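Long-range contacts in CS6 fimbrial subunit B, CS6 fimbrial subunit A (Escherichia coli, PDB 4B9G), which serves as a structural subunit of CS6 fimbriae of enterotoxigenic Escherichia coli, probably used in host attachment, here as CssB fused to a donor strand from CssA: residues A[52-57]-A[132-137]; A[77-82]-A[117-122]; A[26-31]-A[156-161]. One frame throughout, in Å; residues are numbered along the deposited sequence.

Contact 1. Residues A[52-57]-A[132-137]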
ATOM      1  N   VAL A  52       0.471  12.568  -4.883  1.00  6.41           N
ATOM      2  CA  VAL A  52      -0.022  11.478  -4.059  1.00  6.47           C
ATOM      3  C   VAL A  52       1.103  10.907  -3.208  1.00  6.00           C
ATOM      4  O   VAL A  52       2.207  10.728  -3.694  1.00  6.91           O
ATOM      5  CB  VAL A  52      -0.607  10.339  -4.951  1.00  7.00           C
ATOM      6  CG1 VAL A  52      -0.904   9.074  -4.141  1.00  8.85           C
ATOM      7  CG2 VAL A  52      -1.854  10.841  -5.678  1.00  8.04           C
ATOM      8  N   LYS A  53       0.844  10.562  -1.974  1.00  6.15           N
ATOM      9  CA  LYS A  53       1.600   9.729  -1.065  1.00  6.03           C
ATOM     10  C   LYS A  53       0.837   8.440  -0.844  1.00  6.28           C
ATOM     11  O   LYS A  53      -0.373   8.475  -0.605  1.00  6.12           O
ATOM     12  CB  LYS A  53       1.833  10.404   0.260  1.00  7.85           C
ATOM     13  CG  LYS A  53       2.563   9.704   1.302  1.00  8.83           C
ATOM     14  CD  LYS A  53       2.749  10.461   2.566  1.00 14.51           C
ATOM     15  CE  LYS A  53       3.569   9.827   3.563  1.00 26.09           C
ATOM     16  NZ  LYS A  53       3.583  10.669   4.776  1.00 31.04           N
ATOM     17  N   ILE A  54       1.546   7.317  -0.904  1.00  5.15           N
ATOM     18  CA  ILE A  54       0.936   6.010  -0.656  1.00  5.48           C
ATOM     19  C   ILE A  54       1.957   5.153   0.090  1.00  5.42           C
ATOM     20  O   ILE A  54       2.984   4.771  -0.475  1.00  6.26           O
ATOM     21  CB  ILE A  54       0.405   5.374  -1.972  1.00  5.59           C
ATOM     22  CG1 ILE A  54      -0.151   3.987  -1.688  1.00  5.76           C
ATOM     23  CG2 ILE A  54       1.453   5.351  -3.096  1.00  6.53           C
ATOM     24  CD1 ILE A  54      -0.894   3.385  -2.849  1.00  7.12           C
ATOM     25  N   VAL A  55       1.743   4.878   1.341  1.00  6.30           N
ATOM     26  CA  VAL A  55       2.649   4.280   2.265  1.00  6.86           C
ATOM     27  C   VAL A  55       1.919   3.439   3.327  1.00  7.33           C
ATOM     28  O   VAL A  55       0.920   3.886   3.851  1.00  8.12           O
ATOM     29  CB  VAL A  55       3.582   5.362   2.894  1.00 10.75           C
ATOM     30  CG1 VAL A  55       2.830   6.221   3.740  1.00 12.69           C
ATOM     31  CG2 VAL A  55       4.632   4.799   3.686  1.00 14.40           C
ATOM     32  N   PRO A  56       2.401   2.205   3.605  1.00  6.85           N
ATOM     33  CA  PRO A  56       1.754   1.485   4.707  1.00  8.32           C
ATOM     34  C   PRO A  56       1.798   2.300   5.985  1.00  9.31           C
ATOM     35  O   PRO A  56       2.788   2.972   6.280  1.00 11.11           O
ATOM     36  CB  PRO A  56       2.610   0.221   4.825  1.00  7.62           C
ATOM     37  CG  PRO A  56       3.223   0.058   3.429  1.00  8.66           C
ATOM     38  CD  PRO A  56       3.514   1.451   3.004  1.00  7.50           C
ATOM     39  N   THR A  57       0.769   2.224   6.762  1.00 11.98           N
ATOM     40  CA  THR A  57       0.704   2.762   8.067  1.00 16.35           C
ATOM     41  C   THR A  57       1.737   2.117   8.960  1.00 16.81           C
ATOM     42  O   THR A  57       2.059   0.948   8.855  1.00 20.13           O
ATOM     43  CB  THR A  57      -0.732   2.686   8.501  1.00 18.02           C
ATOM     44  OG1 THR A  57      -1.528   3.168   7.381  1.00 19.72           O
ATOM     45  CG2 THR A  57      -0.949   3.523   9.604  1.00 21.99           C
ATOM     46  N   GLY A 132      -4.059  -4.824   7.853  1.00  7.01           N
ATOM     47  CA  GLY A 132      -3.350  -3.615   8.244  1.00  7.87           C
ATOM     48  C   GLY A 132      -4.044  -2.403   7.660  1.00  7.19           C
ATOM     49  O   GLY A 132      -5.224  -2.483   7.282  1.00  7.84           O
ATOM     50  N   HIS A 133      -3.304  -1.297   7.551  1.00  7.98           N
ATOM     51  CA  HIS A 133      -3.820  -0.071   6.960  1.00  8.43           C
ATOM     52  C   HIS A 133      -2.791   0.517   6.022  1.00  8.19           C
ATOM     53  O   HIS A 133      -1.589   0.331   6.209  1.00  9.04           O
ATOM     54  CB  HIS A 133      -4.164   0.963   8.026  1.00  9.59           C
ATOM     55  CG  HIS A 133      -5.370   0.597   8.833  1.00 12.80           C
ATOM     56  ND1 HIS A 133      -5.302  -0.275   9.895  1.00 14.66           N
ATOM     57  CD2 HIS A 133      -6.670   0.958   8.728  1.00 14.85           C
ATOM     58  CE1 HIS A 133      -6.506  -0.435  10.412  1.00 15.98           C
ATOM     59  NE2 HIS A 133      -7.355   0.313   9.734  1.00 15.58           N
ATOM     60  N   LEU A 134      -3.300   1.235   5.022  1.00  8.20           N
ATOM     61  CA  LEU A 134      -2.488   1.896   4.013  1.00  7.36           C
ATOM     62  C   LEU A 134      -2.858   3.377   4.022  1.00  7.44           C
ATOM     63  O   LEU A 134      -4.021   3.720   3.839  1.00  7.78           O
ATOM     64  CB  LEU A 134      -2.806   1.314   2.638  1.00  7.33           C
ATOM     65  CG  LEU A 134      -2.075   1.961   1.471  1.00  7.54           C
ATOM     66  CD1 LEU A 134      -0.576   1.639   1.467  1.00  7.61           C
ATOM     67  CD2 LEU A 134      -2.725   1.536   0.180  1.00  8.72           C
ATOM     68  N   THR A 135      -1.874   4.248   4.224  1.00  7.28           N
ATOM     69  CA  THR A 135      -2.086   5.686   4.155  1.00  7.79           C
ATOM     70  C   THR A 135      -2.002   6.138   2.701  1.00  6.94           C
ATOM     71  O   THR A 135      -1.009   5.897   2.013  1.00  7.37           O
ATOM     72  CB  THR A 135      -1.027   6.457   4.942  1.00  9.58           C
ATOM     73  OG1 THR A 135      -1.069   6.057   6.323  1.00 12.98           O
ATOM     74  CG2 THR A 135      -1.226   7.964   4.792  1.00 11.03           C
ATOM     75  N   VAL A 136      -3.063   6.808   2.237  1.00  6.90           N
ATOM     76  CA  VAL A 136      -3.040   7.523   0.967  1.00  6.52           C
ATOM     77  C   VAL A 136      -3.354   8.979   1.271  1.00  6.31           C
ATOM     78  O   VAL A 136      -4.298   9.288   2.007  1.00  6.86           O
ATOM     79  CB  VAL A 136      -4.057   6.962  -0.054  1.00  6.77           C
ATOM     80  CG1 VAL A 136      -3.981   7.724  -1.376  1.00  7.94           C
ATOM     81  CG2 VAL A 136      -3.859   5.458  -0.269  1.00  8.00           C
ATOM     82  N   SER A 137      -2.531   9.876   0.737  1.00  6.01           N
ATOM     83  CA  SER A 137      -2.725  11.308   0.907  1.00  6.89           C
ATOM     84  C   SER A 137      -2.664  11.999  -0.452  1.00  6.31           C
ATOM     85  O   SER A 137      -1.876  11.622  -1.322  1.00  7.23           O
ATOM     86  CB  SER A 137      -1.673  11.917   1.833  1.00  7.67           C
ATOM     87  OG  SER A 137      -1.662  11.230   3.074  1.00  9.19           O
TER
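Leu134 and Ile54 meet obliquely on the buried face of an antiparallel strand pair, both strands belonging to the CssB part. Each side chain leaves with its gamma carbon anti to the backbone N (CG of Leu134, chi1 177°; CG1 of Ile54, also 177°). The fork of Leu134 then spreads under the neighbouring strand: CD2 rests against Ile54 CD1 at 4.0 Å, while CD1 reaches across to the carbonyl carbon C of Val55 at 3.6 Å and brushes the ring of Pro56. Val136 continues this apolar row, its CG2 4.2 Å from Ile54 CG1. Leu134 also touches Ile84, Tyr39 and Val41 in the interior.

The reverse face carries Lys53, Val55, Thr135 and Ser137. Val55 and Thr135 run abreast, Val55 CG1 against Thr135 CB, and Lys53 CB lies 4.1 Å from Ser137 CB. Where 52-57 leaves the sheet, Thr57 crosses Thr135 at about a right angle and brings OG1 to 3.1 Å from Thr135 OG1. Its amide still reaches back, Thr57 N to His133 O at 3.1 Å, from above the carbonyl plane.

Between the faces, Lys53 pairs with Ser137 and Val55 with Thr135 through two backbone bonds each, the shortest being Thr135 N to Val55 O at 2.8 Å. This ladder runs through the core of an immunoglobulin-like fimbrial subunit. It satisfies peptide groups beside an apolar interior of aliphatic and aromatic side chains, while the Thr135 and Ser137 hydroxyls are satisfied by Asn153 and Thr151 of the fused donor strand, paired alongside 128-142.

Contact 2. Residues A[77-82]-A[117-122]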
ATOM      1  N   ASP A  77       1.473 -12.773  16.635  1.00 12.46           N
ATOM      2  CA  ASP A  77       2.878 -13.100  16.393  1.00 13.01           C
ATOM      3  C   ASP A  77       3.181 -13.479  14.943  1.00 10.94           C
ATOM      4  O   ASP A  77       4.340 -13.704  14.605  1.00 14.06           O
ATOM      5  CB  ASP A  77       3.339 -14.236  17.326  1.00 18.46           C
ATOM      6  CG  ASP A  77       3.165 -13.910  18.787  1.00 26.62           C
ATOM      7  OD1 ASP A  77       3.327 -12.731  19.166  1.00 29.90           O
ATOM      8  OD2 ASP A  77       2.888 -14.849  19.566  1.00 33.74           O
ATOM      9  N   GLN A  78       2.154 -13.567  14.100  1.00  8.61           N
ATOM     10  CA  GLN A  78       2.340 -13.910  12.693  1.00  7.64           C
ATOM     11  C   GLN A  78       2.043 -12.701  11.822  1.00  7.44           C
ATOM     12  O   GLN A  78       0.966 -12.096  11.928  1.00  8.86           O
ATOM     13  CB  GLN A  78       1.424 -15.070  12.313  1.00  7.72           C
ATOM     14  CG  GLN A  78       1.745 -16.341  13.046  1.00  9.94           C
ATOM     15  CD  GLN A  78       0.947 -17.513  12.532  1.00  9.95           C
ATOM     16  OE1 GLN A  78       0.643 -17.599  11.359  1.00 11.52           O
ATOM     17  NE2 GLN A  78       0.607 -18.424  13.412  1.00 16.18           N
ATOM     18  N   ASN A  79       2.991 -12.321  10.976  1.00  7.41           N
ATOM     19  CA  ASN A  79       2.800 -11.147  10.145  1.00  8.79           C
ATOM     20  C   ASN A  79       3.616 -11.250   8.858  1.00  7.48           C
ATOM     21  O   ASN A  79       4.570 -12.029   8.761  1.00  9.17           O
ATOM     22  CB  ASN A  79       3.138  -9.883  10.935  1.00 11.40           C
ATOM     23  CG  ASN A  79       4.563  -9.893  11.443  1.00 17.35           C
ATOM     24  OD1 ASN A  79       5.507 -10.000  10.672  1.00 21.10           O
ATOM     25  ND2 ASN A  79       4.722  -9.851  12.749  1.00 24.47           N
ATOM     26  N   MET A  80       3.186 -10.471   7.872  1.00  7.26           N
ATOM     27  CA  MET A  80       3.805 -10.409   6.551  1.00  7.24           C
ATOM     28  C   MET A  80       4.326  -9.000   6.320  1.00  6.96           C
ATOM     29  O   MET A  80       3.583  -8.034   6.473  1.00  9.10           O
ATOM     30  CB  MET A  80       2.769 -10.747   5.479  1.00  7.09           C
ATOM     31  CG  MET A  80       2.140 -12.120   5.643  1.00  7.25           C
ATOM     32  SD  MET A  80       0.890 -12.363   4.380  1.00  9.71           S
ATOM     33  CE  MET A  80       0.343 -14.034   4.754  1.00  8.68           C
ATOM     34  N   ASN A  81       5.582  -8.896   5.904  1.00  6.80           N
ATOM     35  CA  ASN A  81       6.188  -7.637   5.518  1.00  6.87           C
ATOM     36  C   ASN A  81       6.005  -7.369   4.024  1.00  6.26           C
ATOM     37  O   ASN A  81       6.070  -8.300   3.216  1.00  7.01           O
ATOM     38  CB  ASN A  81       7.689  -7.670   5.798  1.00  8.05           C
ATOM     39  CG  ASN A  81       8.019  -7.827   7.254  1.00 10.00           C
ATOM     40  OD1 ASN A  81       7.330  -7.315   8.112  1.00 12.76           O
ATOM     41  ND2 ASN A  81       9.094  -8.545   7.535  1.00 13.53           N
ATOM     42  N   TYR A  82       5.819  -6.104   3.642  1.00  6.31           N
ATOM     43  CA  TYR A  82       5.626  -5.777   2.237  1.00  5.91           C
ATOM     44  C   TYR A  82       5.997  -4.329   1.952  1.00  6.03           C
ATOM     45  O   TYR A  82       6.061  -3.510   2.862  1.00  6.37           O
ATOM     46  CB  TYR A  82       4.175  -6.032   1.799  1.00  5.79           C
ATOM     47  CG  TYR A  82       3.175  -5.042   2.345  1.00  6.06           C
ATOM     48  CD1 TYR A  82       2.607  -5.192   3.606  1.00  6.37           C
ATOM     49  CD2 TYR A  82       2.785  -3.945   1.586  1.00  6.18           C
ATOM     50  CE1 TYR A  82       1.683  -4.282   4.089  1.00  6.39           C
ATOM     51  CE2 TYR A  82       1.846  -3.038   2.053  1.00  5.70           C
ATOM     52  CZ  TYR A  82       1.295  -3.209   3.300  1.00  6.04           C
ATOM     53  OH  TYR A  82       0.326  -2.314   3.730  1.00  7.03           O
ATOM     54  N   GLY A 117       8.908 -10.887   3.132  1.00 12.61           N
ATOM     55  CA  GLY A 117       9.310 -11.724   4.260  1.00 13.92           C
ATOM     56  C   GLY A 117       8.318 -11.581   5.395  1.00 10.13           C
ATOM     57  O   GLY A 117       7.261 -11.003   5.201  1.00  9.55           O
ATOM     58  N   GLY A 118       8.639 -12.080   6.581  1.00 12.10           N
ATOM     59  CA  GLY A 118       7.713 -11.954   7.684  1.00 10.59           C
ATOM     60  C   GLY A 118       8.134 -12.752   8.888  1.00 10.73           C
ATOM     61  O   GLY A 118       9.249 -13.246   8.971  1.00 14.98           O
ATOM     62  N   GLU A 119       7.210 -12.841   9.838  1.00 10.28           N
ATOM     63  CA  GLU A 119       7.376 -13.564  11.083  1.00 11.09           C
ATOM     64  C   GLU A 119       6.318 -14.666  11.137  1.00 10.77           C
ATOM     65  O   GLU A 119       5.106 -14.411  11.055  1.00  8.98           O
ATOM     66  CB  GLU A 119       7.215 -12.610  12.273  1.00 13.53           C
ATOM     67  CG  GLU A 119       8.219 -11.467  12.307  1.00 21.59           C
ATOM     68  CD  GLU A 119       9.660 -11.940  12.438  1.00 31.84           C
ATOM     69  OE1 GLU A 119       9.895 -12.982  13.094  1.00 34.73           O
ATOM     70  OE2 GLU A 119      10.561 -11.261  11.893  1.00 34.96           O
ATOM     71  N   TYR A 120       6.786 -15.896  11.275  1.00 11.72           N
ATOM     72  CA  TYR A 120       5.928 -17.054  11.314  1.00 11.43           C
ATOM     73  C   TYR A 120       6.657 -18.195  12.004  1.00 12.31           C
ATOM     74  O   TYR A 120       7.890 -18.242  12.016  1.00 13.07           O
ATOM     75  CB  TYR A 120       5.538 -17.470   9.896  1.00 14.33           C
ATOM     76  CG  TYR A 120       6.671 -17.418   8.895  1.00 12.96           C
ATOM     77  CD1 TYR A 120       7.525 -18.499   8.701  1.00 17.01           C
ATOM     78  CD2 TYR A 120       6.884 -16.271   8.146  1.00 13.60           C
ATOM     79  CE1 TYR A 120       8.551 -18.427   7.772  1.00 19.58           C
ATOM     80  CE2 TYR A 120       7.895 -16.195   7.226  1.00 15.98           C
ATOM     81  CZ  TYR A 120       8.730 -17.265   7.038  1.00 18.79           C
ATOM     82  OH  TYR A 120       9.747 -17.174   6.110  1.00 22.31           O
ATOM     83  N   PRO A 121       5.896 -19.129  12.587  1.00 14.09           N
ATOM     84  CA  PRO A 121       6.552 -20.279  13.213  1.00 15.72           C
ATOM     85  C   PRO A 121       7.109 -21.216  12.150  1.00 14.99           C
ATOM     86  O   PRO A 121       6.923 -21.039  10.949  1.00 17.26           O
ATOM     87  CB  PRO A 121       5.428 -20.940  14.013  1.00 19.37           C
ATOM     88  CG  PRO A 121       4.186 -20.522  13.349  1.00 17.25           C
ATOM     89  CD  PRO A 121       4.435 -19.155  12.759  1.00 14.52           C
ATOM     90  N   ASN A 122       7.810 -22.239  12.599  1.00 17.68           N
ATOM     91  CA  ASN A 122       8.467 -23.160  11.671  1.00 18.83           C
ATOM     92  C   ASN A 122       7.533 -23.844  10.685  1.00 18.67           C
ATOM     93  O   ASN A 122       7.955 -24.231   9.596  1.00 23.89           O
ATOM     94  CB  ASN A 122       9.239 -24.212  12.444  1.00 21.70           C
ATOM     95  CG  ASN A 122      10.489 -23.653  13.082  1.00 20.86           C
ATOM     96  OD1 ASN A 122      10.916 -22.532  12.790  1.00 23.06           O
ATOM     97  ND2 ASN A 122      11.097 -24.437  13.959  1.00 23.86           N
TER
HETATM   98  O   HOH W   1      10.454  -9.175  10.051  1.00 30.00           O
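Three main-chain hydrogen bonds join 77-82 to 117-122, both within the CssB part. Asn79 and Glu119 form a hydrogen-bonded antiparallel pair: Asn79 N meets Glu119 O at 3.0 Å in the carbonyl plane, and Glu119 N returns to Asn79 O at 3.0 Å from above the plane of the Asn79 carbonyl. Asn81 N gives a shorter bond to Gly117 O, 2.8 Å.

Asn79 holds its CG in the crowded position between backbone N and carbonyl carbon (chi1 59°), which swings OD1 to 3.4 Å from Glu119 N, a weak second acceptor for that proton. The amide lies alongside CB and CG of Glu119, whose chain bends at chi2 and carries its carboxylate out to the side, away from the partner strand. One water spans the gap there, accepting from Asn81 ND2 and donating to Glu119 OE2 at 2.8 Å. Beyond the paired strands Gln78 crosses Pro121 at about a right angle, with Gln78 CD 3.9 Å from Pro121 CD.

Further out, Ser126 N holds Gln78 OE1, and the Tyr125 hydroxyl adds a bond to Asn79 O. Gly117 adopts phi 144°, a conformation suited to glycine; at Gly118 a side chain would run into the Asn79 carbonyl. Met80 packs on Tyr115 and on the donor strand. This is the end of an antiparallel beta ladder, where strand 79-88 begins and 108-119 gives way to a loop, at one end of an immunoglobulin-like fimbrial subunit.

Contact 3. Residues A[26-31]-A[156-161]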
ATOM      1  N   VAL A  26      -5.633 -10.071  -2.338  1.00  8.68           N
ATOM      2  CA  VAL A  26      -5.303 -11.326  -2.995  1.00  9.40           C
ATOM      3  C   VAL A  26      -5.456 -12.442  -1.970  1.00  9.20           C
ATOM      4  O   VAL A  26      -5.070 -12.314  -0.797  1.00  9.86           O
ATOM      5  CB  VAL A  26      -3.881 -11.314  -3.602  1.00 10.03           C
ATOM      6  CG1 VAL A  26      -3.549 -12.637  -4.290  1.00 11.81           C
ATOM      7  CG2 VAL A  26      -3.741 -10.159  -4.598  1.00 10.85           C
ATOM      8  N   ASN A  27      -6.061 -13.525  -2.427  1.00 10.21           N
ATOM      9  CA  ASN A  27      -6.341 -14.666  -1.587  1.00 11.22           C
ATOM     10  C   ASN A  27      -5.447 -15.819  -2.030  1.00 11.61           C
ATOM     11  O   ASN A  27      -5.349 -16.124  -3.224  1.00 16.79           O
ATOM     12  CB  ASN A  27      -7.843 -14.982  -1.647  1.00 13.04           C
ATOM     13  CG  ASN A  27      -8.678 -13.752  -1.295  1.00 13.43           C
ATOM     14  OD1 ASN A  27      -8.602 -13.249  -0.165  1.00 14.42           O
ATOM     15  ND2 ASN A  27      -9.397 -13.209  -2.285  1.00 16.16           N
ATOM     16  N   TYR A  28      -4.767 -16.422  -1.059  1.00 10.27           N
ATOM     17  CA  TYR A  28      -3.817 -17.497  -1.287  1.00 10.86           C
ATOM     18  C   TYR A  28      -4.290 -18.796  -0.675  1.00 11.46           C
ATOM     19  O   TYR A  28      -5.004 -18.785   0.317  1.00 13.93           O
ATOM     20  CB  TYR A  28      -2.444 -17.132  -0.705  1.00 15.57           C
ATOM     21  CG  TYR A  28      -1.733 -16.128  -1.588  1.00 18.19           C
ATOM     22  CD1 TYR A  28      -1.053 -16.541  -2.731  1.00 22.13           C
ATOM     23  CD2 TYR A  28      -1.798 -14.770  -1.328  1.00 15.97           C
ATOM     24  CE1 TYR A  28      -0.433 -15.627  -3.575  1.00 22.12           C
ATOM     25  CE2 TYR A  28      -1.168 -13.853  -2.169  1.00 14.30           C
ATOM     26  CZ  TYR A  28      -0.495 -14.300  -3.288  1.00 16.58           C
ATOM     27  OH  TYR A  28       0.107 -13.411  -4.151  1.00 16.17           O
ATOM     28  N   ASP A  29      -3.889 -19.915  -1.257  1.00 13.18           N
ATOM     29  CA  ASP A  29      -4.151 -21.216  -0.670  1.00 14.73           C
ATOM     30  C   ASP A  29      -2.949 -21.760   0.095  1.00 14.56           C
ATOM     31  O   ASP A  29      -3.048 -22.805   0.724  1.00 19.50           O
ATOM     32  CB  ASP A  29      -4.568 -22.222  -1.746  1.00 20.06           C
ATOM     33  CG  ASP A  29      -6.040 -22.142  -2.089  1.00 27.46           C
ATOM     34  OD1 ASP A  29      -6.804 -21.479  -1.359  1.00 26.36           O
ATOM     35  OD2 ASP A  29      -6.443 -22.772  -3.093  1.00 35.09           O
ATOM     36  N   SER A  30      -1.821 -21.066   0.031  1.00 16.13           N
ATOM     37  CA  SER A  30      -0.624 -21.447   0.771  1.00 16.60           C
ATOM     38  C   SER A  30       0.182 -20.194   1.046  1.00 14.20           C
ATOM     39  O   SER A  30      -0.227 -19.107   0.662  1.00 17.99           O
ATOM     40  CB  SER A  30       0.220 -22.455  -0.013  1.00 21.98           C
ATOM     41  OG  SER A  30       0.629 -21.931  -1.265  1.00 27.12           O
ATOM     42  N   ASP A  31       1.334 -20.329   1.690  1.00 14.70           N
ATOM     43  CA  ASP A  31       2.105 -19.153   2.090  1.00 13.74           C
ATOM     44  C   ASP A  31       2.527 -18.320   0.892  1.00 11.96           C
ATOM     45  O   ASP A  31       2.967 -18.857  -0.111  1.00 14.61           O
ATOM     46  CB  ASP A  31       3.342 -19.580   2.862  1.00 15.35           C
ATOM     47  CG  ASP A  31       2.998 -20.109   4.242  1.00 21.47           C
ATOM     48  OD1 ASP A  31       1.807 -20.359   4.501  1.00 25.56           O
ATOM     49  OD2 ASP A  31       3.901 -20.239   5.079  1.00 21.72           O
ATOM     50  N   VAL A 156      -6.680  -2.695   4.686  1.00  6.61           N
ATOM     51  CA  VAL A 156      -6.177  -3.576   3.644  1.00  6.61           C
ATOM     52  C   VAL A 156      -5.993  -4.981   4.231  1.00  7.07           C
ATOM     53  O   VAL A 156      -5.812  -5.129   5.445  1.00  7.67           O
ATOM     54  CB  VAL A 156      -4.839  -3.030   3.052  1.00  6.59           C
ATOM     55  CG1 VAL A 156      -5.045  -1.690   2.396  1.00  7.06           C
ATOM     56  CG2 VAL A 156      -3.751  -2.955   4.102  1.00  7.39           C
ATOM     57  N   SER A 157      -5.999  -5.994   3.366  1.00  6.89           N
ATOM     58  CA  SER A 157      -5.830  -7.372   3.820  1.00  7.04           C
ATOM     59  C   SER A 157      -5.373  -8.286   2.705  1.00  6.36           C
ATOM     60  O   SER A 157      -5.461  -7.954   1.513  1.00  6.64           O
ATOM     61  CB  SER A 157      -7.139  -7.930   4.408  1.00  8.14           C
ATOM     62  OG  SER A 157      -8.119  -8.118   3.407  1.00  9.23           O
ATOM     63  N   THR A 158      -4.891  -9.445   3.140  1.00  6.51           N
ATOM     64  CA  THR A 158      -4.692 -10.619   2.309  1.00  6.26           C
ATOM     65  C   THR A 158      -5.205 -11.802   3.145  1.00  6.45           C
ATOM     66  O   THR A 158      -5.410 -11.682   4.362  1.00  7.77           O
ATOM     67  CB  THR A 158      -3.198 -10.775   1.917  1.00  7.86           C
ATOM     68  OG1 THR A 158      -3.013 -11.824   0.961  1.00  8.25           O
ATOM     69  CG2 THR A 158      -2.326 -11.085   3.109  1.00  8.16           C
ATOM     70  N   THR A 159      -5.417 -12.944   2.501  1.00  7.44           N
ATOM     71  CA  THR A 159      -5.897 -14.119   3.215  1.00  7.21           C
ATOM     72  C   THR A 159      -5.112 -15.360   2.781  1.00  7.15           C
ATOM     73  O   THR A 159      -4.603 -15.462   1.641  1.00  8.21           O
ATOM     74  CB  THR A 159      -7.353 -14.325   2.956  1.00 10.05           C
ATOM     75  OG1 THR A 159      -8.225 -13.325   3.477  1.00 13.34           O
ATOM     76  CG2 THR A 159      -7.645 -14.925   1.729  1.00  7.60           C
ATOM     77  N   ILE A 160      -5.016 -16.313   3.702  1.00  7.16           N
ATOM     78  CA  ILE A 160      -4.607 -17.676   3.388  1.00  7.40           C
ATOM     79  C   ILE A 160      -5.802 -18.550   3.760  1.00  7.91           C
ATOM     80  O   ILE A 160      -6.297 -18.480   4.902  1.00  7.73           O
ATOM     81  CB  ILE A 160      -3.368 -18.114   4.186  1.00  8.71           C
ATOM     82  CG1 ILE A 160      -2.178 -17.208   3.843  1.00  9.70           C
ATOM     83  CG2 ILE A 160      -3.043 -19.582   3.913  1.00 10.44           C
ATOM     84  CD1 ILE A 160      -0.954 -17.499   4.689  1.00 10.04           C
ATOM     85  N   SER A 161      -6.283 -19.360   2.826  1.00  8.71           N
ATOM     86  CA  SER A 161      -7.479 -20.150   3.083  1.00  9.05           C
ATOM     87  C   SER A 161      -7.278 -21.203   4.173  1.00  9.44           C
ATOM     88  O   SER A 161      -6.131 -21.633   4.409  1.00  9.73           O
ATOM     89  CB  SER A 161      -7.943 -20.834   1.818  1.00 12.30           C
ATOM     90  OG  SER A 161      -6.925 -21.650   1.306  1.00 15.07           O
ATOM     91  OXT SER A 161      -8.291 -21.601   4.803  1.00  9.47           O
TER
HETATM   92  O   HOH W   2      -4.241 -23.206   3.148  1.00 16.60           O
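Backbone bonds carry the parallel pairing of 26-31, from CssB, with 156-161, the end of the CssA donor strand fused into this engineered chain; this is donor-strand complementation, built here by fusion. Tyr28 turns both its N and its O to the donor strand, straddling Ile160, as one residue of a parallel pair does: its N meets Thr159 O at 2.9 Å, from above the carbonyl plane, and its O accepts Ser161 N at 2.9 Å, nearly along the C=O axis. A third link, Thr159 N to Val26 O, is weak.

Hydroxyl bonds reinforce both ends. Thr158 keeps OG1 anti to its backbone N (chi1 -173°), so the hydroxyl points across the gap and donates to Val26 O at 2.7 Å. At the other end Ser161 OG, in the crowded position between N and carbonyl carbon (chi1 58°), donates to Asp29 OD1 at 2.7 Å from above the carboxylate plane. A water beside it donates to both Asp29 O and the terminal Ser161 O, the latter at 2.8 Å.

Packing contacts are looser. The Tyr28 ring turns an edge to Thr158, with OG1 lying in the ring plane 3.9 Å from CD2, while the phenol is bound to Gln37 O. Ile160 CD1 approaches Asp31 OD1 at 4.0 Å; Asp31 OD2 is hydrogen-bonded to Tyr125 N, and the Ile160 side chain packs on Met80, Pro32 and Tyr125.

Polar bonds thus dominate. The negative charge of the construct's C-terminal carboxylate might raise the pKa of nearby Asp29 slightly; the serine hydroxyl bond would offset this.

Contact 1 is core, centred about 6 Å from the chain centre, whereas contacts 2 and 3 centre about 17 and 16 Å out, partly buried and at the surface. Contacts 1 and 3 share a boundary, since strand 128-142 pairs with strand 145-160, which carries the donor strand: Gly132 O lies 3.0 Å from Val156 N. Contact 2 meets contact 3 through Met80, whose SD is 3.7 Å from Thr158 CG2, and reaches contact 1 through Tyr82, whose OH is 3.6 Å from Pro56 CB. Apolar packing accompanies the central ladder; water bridges and carboxylates mark the outer two. Contacts 1 and 2 pair antiparallel strands within CssB, contact 3 a parallel pair across the fusion.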